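Local coordinates for mandelate racemase/muconate lactonizing protein (Paenibacillus sp., PDB 3QPE) that binds an open-chain D-galacturonic acid and magnesium in an enolase-superfamily barrel and probably catalyses a reaction on that or a related sugar acid, at residues Gly24-Ser29 with His39-Thr44; Tyr131-Tyr136 with Phe334-Asp339; Val227-Leu232 with Gln255-Ala260. One frame throughout, in Å; residues are numbered along the deposited sequence.

From the N terminus the chain first closes contact 1, the turn-side end of a beta hairpin between strand 14-30 and strand 42-52. Contact 2 opens later and spans 197 residues, pairing Tyr131-Tyr136 with Phe334-Asp339, so that a late strand of the enolase-type barrel domain lies beside an early one. Contact 3, one beta-alpha-beta step of that barrel, is nested inside this long loop, its centre about 17 Å from that of contact 2; Phe334 packs on Tyr230 and Trp231, and Tyr131 on Trp231. Contact 1 precedes both in series but ties onto contact 2 through the Arg26-Asp338 salt bridge, and both of these touch the bound D-galacturonic acid.

Contact 1 of 3, residues Gly24-Ser29 with His39-Thr44; sequences GERARS and HGKSCT. With DGU (D-galacturonic acid), chain G.
Gly24 and Cys43 form an antiparallel hydrogen-bonded pair and Glu25 and Ser42 the non-hydrogen-bonded pair next to it, with the short strand axes at 126°, close to the corners the chain turns at Ala27-Arg28 and at Lys41. Arg26 N continues the ladder, donating to Lys41 O at 2.8 Å. The Arg26 side chain then runs across the partner strand. With CG set between the backbone N and the carbonyl carbon (chi1 62°) and a bend at chi3, the guanidinium comes back over Cys43, whose SG lies above the centre of one face, 3.9 Å from Arg26 CZ. At its edge, Arg26 NH1 donates to Gly40 O at 2.9 Å, staying near the guanidinium plane yet meeting the carbonyl from above its own plane. Asp338 takes NE in a salt bridge. An alanine at Arg26 would lose these bonds and is likely to leave both Gly40 O and the Asp338 carboxylate without their mate.

Lys41 reaches the other way. Its aliphatic chain passes Arg26 O, and with bends at chi3 and chi4 Lys41 NZ donates to Arg26 O at 2.7 Å. Glu25 comes across the same lysine obliquely, its OE1 3.6 Å from Lys41 NZ, a long salt bridge on the exposed side of the hairpin. Near the turn, His39 and Gly40 both face Ala30 in a classic beta bulge. His39 projects from there to the ligand, where His39 NE2 and O2 of D-galacturonic acid are hydrogen-bonded at 2.7 Å in the plane of the ring, while ND1 is bonded to Gly31 O. The chemistry implies a hairpin end fixed on two sides, by lysine at the surface and by arginine toward the barrel, and one that contributes a histidine to the sugar-acid site.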
loop_
_atom_site.group_PDB
_atom_site.type_symbol
_atom_site.label_atom_id
_atom_site.label_comp_id
_atom_site.label_asym_id
_atom_site.label_seq_id
_atom_site.Cartn_x
_atom_site.Cartn_y
_atom_site.Cartn_z
ATOM N N GLY A 24 -0.494 -31.079 -2.506
ATOM C CA GLY A 24 0.764 -31.603 -2.020
ATOM C C GLY A 24 1.047 -31.067 -0.639
ATOM O O GLY A 24 0.141 -30.573 0.018
ATOM N N GLU A 25 2.303 -31.160 -0.223
ATOM C CA GLU A 25 2.741 -30.741 1.110
ATOM C C GLU A 25 4.151 -30.208 1.067
ATOM O O GLU A 25 4.995 -30.695 0.302
ATOM C CB GLU A 25 2.745 -31.934 2.077
ATOM C CG GLU A 25 1.404 -32.527 2.361
ATOM C CD GLU A 25 1.490 -33.604 3.429
ATOM O OE1 GLU A 25 2.344 -34.510 3.296
ATOM O OE2 GLU A 25 0.718 -33.530 4.407
ATOM N N ARG A 26 4.437 -29.223 1.913
ATOM C CA ARG A 26 5.818 -28.835 2.087
ATOM C C ARG A 26 6.500 -29.778 3.089
ATOM O O ARG A 26 5.836 -30.432 3.884
ATOM C CB ARG A 26 5.960 -27.344 2.461
ATOM C CG ARG A 26 5.306 -26.918 3.772
ATOM C CD ARG A 26 5.648 -25.447 4.109
ATOM N NE ARG A 26 5.328 -24.483 3.039
ATOM C CZ ARG A 26 4.145 -23.883 2.893
ATOM N NH1 ARG A 26 3.141 -24.166 3.714
ATOM N NH2 ARG A 26 3.949 -23.007 1.907
ATOM N N ALA A 27 7.822 -29.856 3.024
ATOM C CA ALA A 27 8.585 -30.830 3.799
ATOM C C ALA A 27 8.454 -30.625 5.309
ATOM O O ALA A 27 8.390 -31.589 6.072
ATOM C CB ALA A 27 10.051 -30.802 3.369
ATOM N N ARG A 28 8.418 -29.368 5.743
ATOM C CA ARG A 28 8.263 -29.064 7.161
ATOM C C ARG A 28 7.146 -28.034 7.317
ATOM O O ARG A 28 7.072 -27.066 6.543
ATOM C CB ARG A 28 9.587 -28.535 7.712
ATOM C CG ARG A 28 9.620 -28.344 9.225
ATOM C CD ARG A 28 10.947 -27.752 9.670
ATOM N NE ARG A 28 11.135 -26.402 9.151
ATOM C CZ ARG A 28 12.130 -26.039 8.348
ATOM N NH1 ARG A 28 13.051 -26.916 7.991
ATOM N NH2 ARG A 28 12.216 -24.782 7.915
ATOM N N SER A 29 6.260 -28.241 8.285
ATOM C CA SER A 29 5.179 -27.283 8.507
ATOM C C SER A 29 5.721 -25.872 8.842
ATOM O O SER A 29 6.655 -25.723 9.633
ATOM C CB SER A 29 4.230 -27.774 9.605
ATOM O OG SER A 29 3.135 -26.885 9.770
ATOM N N HIS A 39 1.174 -21.121 8.910
ATOM C CA HIS A 39 0.891 -21.262 7.482
ATOM C C HIS A 39 0.561 -22.704 7.115
ATOM O O HIS A 39 -0.190 -22.960 6.172
ATOM C CB HIS A 39 2.063 -20.753 6.656
ATOM C CG HIS A 39 2.192 -19.262 6.649
ATOM N ND1 HIS A 39 2.495 -18.535 7.779
ATOM C CD2 HIS A 39 2.060 -18.359 5.645
ATOM C CE1 HIS A 39 2.551 -17.250 7.471
ATOM N NE2 HIS A 39 2.287 -17.116 6.185
ATOM N N GLY A 40 1.134 -23.643 7.860
ATOM C CA GLY A 40 0.813 -25.043 7.679
ATOM C C GLY A 40 1.731 -25.819 6.763
ATOM O O GLY A 40 2.808 -25.366 6.385
ATOM N N LYS A 41 1.279 -27.018 6.409
ATOM C CA LYS A 41 2.066 -27.932 5.603
ATOM C C LYS A 41 1.402 -28.165 4.242
ATOM O O LYS A 41 2.070 -28.531 3.286
ATOM C CB LYS A 41 2.205 -29.263 6.339
ATOM C CG LYS A 41 3.257 -30.186 5.767
ATOM C CD LYS A 41 3.604 -31.304 6.764
ATOM C CE LYS A 41 3.786 -32.655 6.067
ATOM N NZ LYS A 41 4.869 -32.679 5.016
ATOM N N SER A 42 0.084 -27.984 4.174
ATOM C CA SER A 42 -0.673 -28.267 2.946
ATOM C C SER A 42 -0.423 -27.231 1.838
ATOM O O SER A 42 -0.378 -26.024 2.106
ATOM C CB SER A 42 -2.166 -28.341 3.257
ATOM O OG SER A 42 -2.896 -28.723 2.110
ATOM N N CYS A 43 -0.282 -27.709 0.600
ATOM C CA CYS A 43 0.032 -26.861 -0.558
ATOM C C CYS A 43 -0.786 -27.269 -1.770
ATOM O O CYS A 43 -1.017 -28.458 -2.000
ATOM C CB CYS A 43 1.508 -27.001 -0.951
ATOM S SG CYS A 43 2.733 -26.447 0.264
ATOM N N THR A 44 -1.179 -26.287 -2.580
ATOM C CA THR A 44 -1.874 -26.584 -3.820
ATOM C C THR A 44 -1.279 -25.730 -4.937
ATOM O O THR A 44 -0.589 -24.734 -4.671
ATOM C CB THR A 44 -3.374 -26.282 -3.706
ATOM O OG1 THR A 44 -3.552 -24.897 -3.392
ATOM C CG2 THR A 44 -4.028 -27.132 -2.605
HETATM O O1 DGU G . 1.507 -15.619 1.802
HETATM O O2 DGU G . 2.228 -15.030 4.465
HETATM O O5 DGU G . 6.449 -12.601 2.998
HETATM O O6B DGU G . 8.681 -13.252 1.455
HETATM C C1 DGU G . 2.663 -15.301 2.104
HETATM C C2 DGU G . 3.226 -15.474 3.532
HETATM C C3 DGU G . 4.534 -14.689 3.765
HETATM C C4 DGU G . 5.591 -14.868 2.648
HETATM C C5 DGU G . 6.830 -13.972 2.804
HETATM C C6 DGU G . 7.840 -14.161 1.650
HETATM O O3 DGU G . 5.115 -15.094 5.012
HETATM O O4 DGU G . 5.001 -14.549 1.388
HETATM O O6A DGU G . 7.741 -15.224 0.999
#

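Contact 2 of 3, residues Tyr131-Tyr136 with Phe334-Asp339; sequences YDTSLY and FVEYDD. With DGU (D-galacturonic acid), chain G.
Tyr131 lies between Phe334 and Glu336 and meets the two in different ways. Its ring edge is directed at the face of Phe334 in an offset edge-to-face pair, the Tyr131 and Phe334 centroids 5.5 Å apart and planes at 87°, with CD2 the leading atom. Over one face of the same ring sits the Glu336 backbone: Glu336 CA is 4.1 Å from the Tyr131 ring centroid, a CH-pi contact displaced toward the rim. Tyr131 CG stands between its own backbone N and carbonyl carbon (chi1 71°), which swings the ring across the neighbouring strand; its hydroxyl is bonded to Lys168.

Glu336 extends past that phenol with its carboxylate plane turned 29° from the ring. Thr133 approaches obliquely, and Thr133 OG1 donates to Glu336 OE2 at 2.6 Å through the lone pair away from OE1. Lys168 also forms a salt bridge with OE2, and Cys312 N binds OE1, so several partners fix the carboxylate where Glu336 OE2 is 2.6 Å from O6A of D-galacturonic acid. Farther along, Tyr136 OH and ligand O3 share a hydrogen bond of 2.9 Å.

On the face bearing Asp132 and Tyr337, Asp132 OD1 accepts from Ser134 N, an Asx turn, and from Ser134 OG on its syn lone pair. A water donating to both Asp132 OD1 and Tyr337 O bridges the strands.

The backbones pair in parallel, with Tyr131 N bonded to Val335 O, Tyr337 N to Tyr131 O and Thr133 N to Tyr337 O. Strand 126-135 also pairs in parallel with strand 167-170, through backbone bonds of Asp132 with His166 and Lys168, while Asp339 is backbone-bonded to Ala27, joining Phe334-Asp339 to strand 14-30.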
loop_
_atom_site.group_PDB
_atom_site.type_symbol
_atom_site.label_atom_id
_atom_site.label_comp_id
_atom_site.label_asym_id
_atom_site.label_seq_id
_atom_site.Cartn_x
_atom_site.Cartn_y
_atom_site.Cartn_z
ATOM N N TYR A 131 17.602 -19.374 -2.227
ATOM C CA TYR A 131 17.683 -19.291 -0.775
ATOM C C TYR A 131 16.521 -20.004 -0.090
ATOM O O TYR A 131 15.430 -20.163 -0.661
ATOM C CB TYR A 131 17.765 -17.830 -0.317
ATOM C CG TYR A 131 16.496 -17.030 -0.486
ATOM C CD1 TYR A 131 15.453 -17.135 0.427
ATOM C CD2 TYR A 131 16.351 -16.136 -1.545
ATOM C CE1 TYR A 131 14.289 -16.393 0.269
ATOM C CE2 TYR A 131 15.192 -15.391 -1.701
ATOM C CZ TYR A 131 14.171 -15.523 -0.808
ATOM O OH TYR A 131 13.032 -14.767 -0.954
ATOM N N ASP A 132 16.765 -20.432 1.143
ATOM C CA ASP A 132 15.762 -21.145 1.903
ATOM C C ASP A 132 14.826 -20.161 2.589
ATOM O O ASP A 132 15.247 -19.383 3.448
ATOM C CB ASP A 132 16.458 -22.048 2.916
ATOM C CG ASP A 132 15.499 -22.911 3.697
ATOM O OD1 ASP A 132 14.267 -22.754 3.569
ATOM O OD2 ASP A 132 16.010 -23.741 4.473
ATOM N N THR A 133 13.552 -20.198 2.208
ATOM C CA THR A 133 12.587 -19.209 2.680
ATOM C C THR A 133 11.730 -19.750 3.833
ATOM O O THR A 133 10.843 -19.063 4.337
ATOM C CB THR A 133 11.687 -18.698 1.515
ATOM O OG1 THR A 133 11.059 -17.457 1.879
ATOM C CG2 THR A 133 10.607 -19.734 1.148
ATOM N N SER A 134 12.027 -20.963 4.287
ATOM C CA SER A 134 11.097 -21.692 5.165
ATOM C C SER A 134 11.268 -21.465 6.679
ATOM O O SER A 134 10.650 -22.164 7.479
ATOM C CB SER A 134 11.175 -23.203 4.887
ATOM O OG SER A 134 12.445 -23.711 5.284
ATOM N N LEU A 135 12.075 -20.486 7.072
ATOM C CA LEU A 135 12.372 -20.294 8.492
ATOM C C LEU A 135 11.386 -19.342 9.168
ATOM O O LEU A 135 11.704 -18.173 9.423
ATOM C CB LEU A 135 13.819 -19.824 8.672
ATOM C CG LEU A 135 14.828 -20.854 8.156
ATOM C CD1 LEU A 135 16.206 -20.272 7.987
ATOM C CD2 LEU A 135 14.860 -22.050 9.106
ATOM N N TYR A 136 10.200 -19.863 9.463
ATOM C CA TYR A 136 9.127 -19.098 10.077
ATOM C C TYR A 136 9.286 -19.008 11.601
ATOM O O TYR A 136 10.346 -19.328 12.116
ATOM C CB TYR A 136 7.777 -19.700 9.657
ATOM C CG TYR A 136 7.368 -19.198 8.288
ATOM C CD1 TYR A 136 8.126 -19.492 7.161
ATOM C CD2 TYR A 136 6.240 -18.394 8.130
ATOM C CE1 TYR A 136 7.760 -18.998 5.892
ATOM C CE2 TYR A 136 5.876 -17.895 6.878
ATOM C CZ TYR A 136 6.634 -18.207 5.766
ATOM O OH TYR A 136 6.268 -17.697 4.533
ATOM N N PHE A 334 17.684 -14.030 -6.576
ATOM C CA PHE A 334 17.531 -15.398 -6.075
ATOM C C PHE A 334 16.238 -16.034 -6.499
ATOM O O PHE A 334 15.228 -15.352 -6.657
ATOM C CB PHE A 334 17.460 -15.390 -4.546
ATOM C CG PHE A 334 18.761 -15.162 -3.869
ATOM C CD1 PHE A 334 19.705 -16.172 -3.808
ATOM C CD2 PHE A 334 19.020 -13.960 -3.235
ATOM C CE1 PHE A 334 20.900 -15.976 -3.158
ATOM C CE2 PHE A 334 20.207 -13.755 -2.575
ATOM C CZ PHE A 334 21.153 -14.761 -2.536
ATOM N N VAL A 335 16.250 -17.359 -6.612
ATOM C CA VAL A 335 15.022 -18.134 -6.583
ATOM C C VAL A 335 14.604 -18.306 -5.124
ATOM O O VAL A 335 15.366 -18.838 -4.308
ATOM C CB VAL A 335 15.205 -19.512 -7.264
ATOM C CG1 VAL A 335 14.007 -20.404 -6.984
ATOM C CG2 VAL A 335 15.389 -19.343 -8.766
ATOM N N GLU A 336 13.409 -17.844 -4.771
ATOM C CA GLU A 336 12.903 -18.063 -3.417
ATOM C C GLU A 336 12.436 -19.526 -3.273
ATOM O O GLU A 336 11.467 -19.936 -3.909
ATOM C CB GLU A 336 11.766 -17.088 -3.076
ATOM C CG GLU A 336 11.332 -17.170 -1.616
ATOM C CD GLU A 336 10.313 -16.115 -1.222
ATOM O OE1 GLU A 336 9.878 -15.342 -2.100
ATOM O OE2 GLU A 336 9.954 -16.052 -0.022
ATOM N N TYR A 337 13.118 -20.314 -2.442
ATOM C CA TYR A 337 12.887 -21.771 -2.445
ATOM C C TYR A 337 12.151 -22.338 -1.218
ATOM O O TYR A 337 12.518 -22.076 -0.068
ATOM C CB TYR A 337 14.208 -22.529 -2.691
ATOM C CG TYR A 337 13.994 -24.001 -2.952
ATOM C CD1 TYR A 337 14.006 -24.916 -1.913
ATOM C CD2 TYR A 337 13.747 -24.472 -4.242
ATOM C CE1 TYR A 337 13.787 -26.259 -2.144
ATOM C CE2 TYR A 337 13.529 -25.814 -4.482
ATOM C CZ TYR A 337 13.548 -26.702 -3.426
ATOM O OH TYR A 337 13.329 -28.044 -3.652
ATOM N N ASP A 338 11.093 -23.104 -1.490
ATOM C CA ASP A 338 10.340 -23.855 -0.486
ATOM C C ASP A 338 10.336 -25.288 -1.001
ATOM O O ASP A 338 10.062 -25.519 -2.175
ATOM C CB ASP A 338 8.899 -23.340 -0.435
ATOM C CG ASP A 338 8.212 -23.580 0.891
ATOM O OD1 ASP A 338 8.874 -23.983 1.886
ATOM O OD2 ASP A 338 6.987 -23.324 0.954
ATOM N N ASP A 339 10.639 -26.247 -0.135
ATOM C CA ASP A 339 10.710 -27.652 -0.538
ATOM C C ASP A 339 9.320 -28.264 -0.511
ATOM O O ASP A 339 8.816 -28.667 0.547
ATOM C CB ASP A 339 11.629 -28.434 0.413
ATOM C CG ASP A 339 11.941 -29.844 -0.091
ATOM O OD1 ASP A 339 11.248 -30.338 -1.008
ATOM O OD2 ASP A 339 12.899 -30.455 0.424
HETATM O O1 DGU G . 1.507 -15.619 1.802
HETATM O O2 DGU G . 2.228 -15.030 4.465
HETATM O O5 DGU G . 6.449 -12.601 2.998
HETATM O O6B DGU G . 8.681 -13.252 1.455
HETATM C C1 DGU G . 2.663 -15.301 2.104
HETATM C C2 DGU G . 3.226 -15.474 3.532
HETATM C C3 DGU G . 4.534 -14.689 3.765
HETATM C C4 DGU G . 5.591 -14.868 2.648
HETATM C C5 DGU G . 6.830 -13.972 2.804
HETATM C C6 DGU G . 7.840 -14.161 1.650
HETATM O O3 DGU G . 5.115 -15.094 5.012
HETATM O O4 DGU G . 5.001 -14.549 1.388
HETATM O O6A DGU G . 7.741 -15.224 0.999
HETATM O O HOH W 1 13.089 -24.353 1.709
#

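Contact 3 of 3, residues Val227-Leu232 with Gln255-Ala260; sequences VNLYWL and QNVLIA
Trp231 and Leu258 are parallel beta-bridge partners, their CA atoms 4.4 Å apart, in a beta-alpha-beta unit of the TIM-barrel type, where helix 240-253 connects strand 229-233 to strand 258-261. Three backbone bonds join the strands: Leu258 N to Tyr230 O, Leu232 N to Leu258 O at 2.8 Å and an N-H...O angle of 171°, and Ala260 N to Leu232 O. The first carbonyl has a second donor, since one water gives protons to both Tyr230 O and Asn256 O.

Two aromatic faces each receive a methyl from the other strand. Leu258 runs beside Tyr230, both pointing the same way, and puts Leu258 CD1 over the phenol toward its rim, 4.2 Å from the Tyr230 ring centroid. On the next aromatic, Trp231 CB packs against Leu258 CB, while CG, set between the backbone N and the carbonyl carbon (chi1 84°), turns the indole face-on to Ala260. On the opposite side of the sheet, Leu232 and Ile259 lie side by side. Val257, just before the strand, divides its methyls: Val257 CG2 meets Leu229 CB at 3.8 Å, and CG1 packs against the peptide link between Trp231 and Leu232.

The next shell fixes these groups. Glu333 bonds the Tyr230 hydroxyl, and Glu233 accepts from Trp231 NE1, which restrains rotation of the indole. Helix 214-223 and helix 240-253 pack on Leu232, while Ile259 leans on Tyr243 and Lys247 of the latter helix; this is the barrel-to-helix layer. Trp231 belongs to the inner side, its side chain about 7 Å from both the bound sugar acid and a magnesium ion. Ala260 CB lies 3.7 Å from the centroid of the Trp231 five-membered ring, 7° off the normal.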
loop_
_atom_site.group_PDB
_atom_site.type_symbol
_atom_site.label_atom_id
_atom_site.label_comp_id
_atom_site.label_asym_id
_atom_site.label_seq_id
_atom_site.Cartn_x
_atom_site.Cartn_y
_atom_site.Cartn_z
ATOM N N VAL A 227 26.697 -9.982 11.569
ATOM C CA VAL A 227 26.059 -11.033 10.776
ATOM C C VAL A 227 26.045 -10.655 9.299
ATOM O O VAL A 227 25.973 -9.478 8.970
ATOM C CB VAL A 227 24.612 -11.256 11.223
ATOM C CG1 VAL A 227 23.893 -12.191 10.249
ATOM C CG2 VAL A 227 24.581 -11.808 12.619
ATOM N N ASN A 228 26.117 -11.647 8.414
ATOM C CA ASN A 228 26.172 -11.385 6.974
ATOM C C ASN A 228 24.786 -11.053 6.427
ATOM O O ASN A 228 24.195 -11.844 5.676
ATOM C CB ASN A 228 26.772 -12.585 6.225
ATOM C CG ASN A 228 27.082 -12.275 4.760
ATOM O OD1 ASN A 228 27.235 -11.115 4.379
ATOM N ND2 ASN A 228 27.180 -13.318 3.936
ATOM N N LEU A 229 24.264 -9.891 6.817
ATOM C CA LEU A 229 22.926 -9.475 6.407
ATOM C C LEU A 229 22.992 -8.971 4.990
ATOM O O LEU A 229 23.666 -7.979 4.709
ATOM C CB LEU A 229 22.410 -8.372 7.317
ATOM C CG LEU A 229 21.178 -8.680 8.161
ATOM C CD1 LEU A 229 21.279 -10.040 8.864
ATOM C CD2 LEU A 229 20.959 -7.564 9.160
ATOM N N TYR A 230 22.302 -9.672 4.093
ATOM C CA TYR A 230 22.322 -9.348 2.673
ATOM C C TYR A 230 21.189 -8.381 2.336
ATOM O O TYR A 230 21.408 -7.369 1.661
ATOM C CB TYR A 230 22.204 -10.625 1.833
ATOM C CG TYR A 230 22.319 -10.374 0.352
ATOM C CD1 TYR A 230 23.536 -10.045 -0.216
ATOM C CD2 TYR A 230 21.211 -10.462 -0.476
ATOM C CE1 TYR A 230 23.657 -9.800 -1.568
ATOM C CE2 TYR A 230 21.319 -10.219 -1.840
ATOM C CZ TYR A 230 22.548 -9.895 -2.374
ATOM O OH TYR A 230 22.687 -9.650 -3.724
ATOM N N TRP A 231 19.989 -8.678 2.823
ATOM C CA TRP A 231 18.888 -7.726 2.693
ATOM C C TRP A 231 17.862 -7.704 3.826
ATOM O O TRP A 231 17.687 -8.671 4.574
ATOM C CB TRP A 231 18.227 -7.788 1.301
ATOM C CG TRP A 231 17.161 -8.853 1.060
ATOM C CD1 TRP A 231 16.141 -9.223 1.893
ATOM C CD2 TRP A 231 17.008 -9.641 -0.126
ATOM N NE1 TRP A 231 15.373 -10.199 1.299
ATOM C CE2 TRP A 231 15.888 -10.475 0.062
ATOM C CE3 TRP A 231 17.712 -9.719 -1.331
ATOM C CZ2 TRP A 231 15.458 -11.383 -0.910
ATOM C CZ3 TRP A 231 17.283 -10.619 -2.296
ATOM C CH2 TRP A 231 16.168 -11.438 -2.078
ATOM N N LEU A 232 17.202 -6.559 3.941
ATOM C CA LEU A 232 16.113 -6.344 4.867
ATOM C C LEU A 232 14.831 -6.195 4.079
ATOM O O LEU A 232 14.695 -5.258 3.293
ATOM C CB LEU A 232 16.366 -5.070 5.689
ATOM C CG LEU A 232 15.235 -4.607 6.611
ATOM C CD1 LEU A 232 14.918 -5.613 7.753
ATOM C CD2 LEU A 232 15.563 -3.218 7.171
ATOM N N GLN A 255 26.995 0.065 6.846
ATOM C CA GLN A 255 26.327 -1.233 6.907
ATOM C C GLN A 255 25.633 -1.494 5.578
ATOM O O GLN A 255 24.652 -0.836 5.236
ATOM C CB GLN A 255 25.322 -1.291 8.062
ATOM C CG GLN A 255 24.754 -2.674 8.300
ATOM C CD GLN A 255 24.010 -2.780 9.615
ATOM O OE1 GLN A 255 23.766 -1.774 10.278
ATOM N NE2 GLN A 255 23.640 -4.006 10.002
ATOM N N ASN A 256 26.139 -2.459 4.825
ATOM C CA ASN A 256 25.635 -2.666 3.478
ATOM C C ASN A 256 24.531 -3.721 3.430
ATOM O O ASN A 256 24.756 -4.852 3.008
ATOM C CB ASN A 256 26.781 -3.010 2.521
ATOM C CG ASN A 256 27.991 -2.100 2.716
ATOM O OD1 ASN A 256 28.954 -2.466 3.396
ATOM N ND2 ASN A 256 27.936 -0.903 2.133
ATOM N N VAL A 257 23.344 -3.338 3.889
ATOM C CA VAL A 257 22.165 -4.188 3.812
ATOM C C VAL A 257 21.226 -3.587 2.761
ATOM O O VAL A 257 20.823 -2.431 2.856
ATOM C CB VAL A 257 21.431 -4.273 5.168
ATOM C CG1 VAL A 257 20.210 -5.196 5.062
ATOM C CG2 VAL A 257 22.372 -4.741 6.284
ATOM N N LEU A 258 20.894 -4.366 1.740
ATOM C CA LEU A 258 19.943 -3.925 0.734
ATOM C C LEU A 258 18.541 -3.840 1.315
ATOM O O LEU A 258 18.193 -4.575 2.239
ATOM C CB LEU A 258 19.934 -4.903 -0.439
ATOM C CG LEU A 258 21.270 -5.078 -1.147
ATOM C CD1 LEU A 258 21.214 -6.282 -2.075
ATOM C CD2 LEU A 258 21.614 -3.804 -1.905
ATOM N N ILE A 259 17.739 -2.941 0.768
ATOM C CA ILE A 259 16.336 -2.831 1.141
ATOM C C ILE A 259 15.476 -3.548 0.101
ATOM O O ILE A 259 15.504 -3.201 -1.081
ATOM C CB ILE A 259 15.919 -1.352 1.228
ATOM C CG1 ILE A 259 16.750 -0.645 2.300
ATOM C CG2 ILE A 259 14.439 -1.232 1.542
ATOM C CD1 ILE A 259 16.666 -1.315 3.630
ATOM N N ALA A 260 14.724 -4.553 0.543
ATOM C CA ALA A 260 13.866 -5.325 -0.353
ATOM C C ALA A 260 12.392 -5.105 -0.004
ATOM O O ALA A 260 12.024 -5.028 1.164
ATOM C CB ALA A 260 14.216 -6.813 -0.249
HETATM O O HOH W 2 24.798 -6.509 9.139
HETATM O O HOH W 3 23.897 -6.591 0.921
#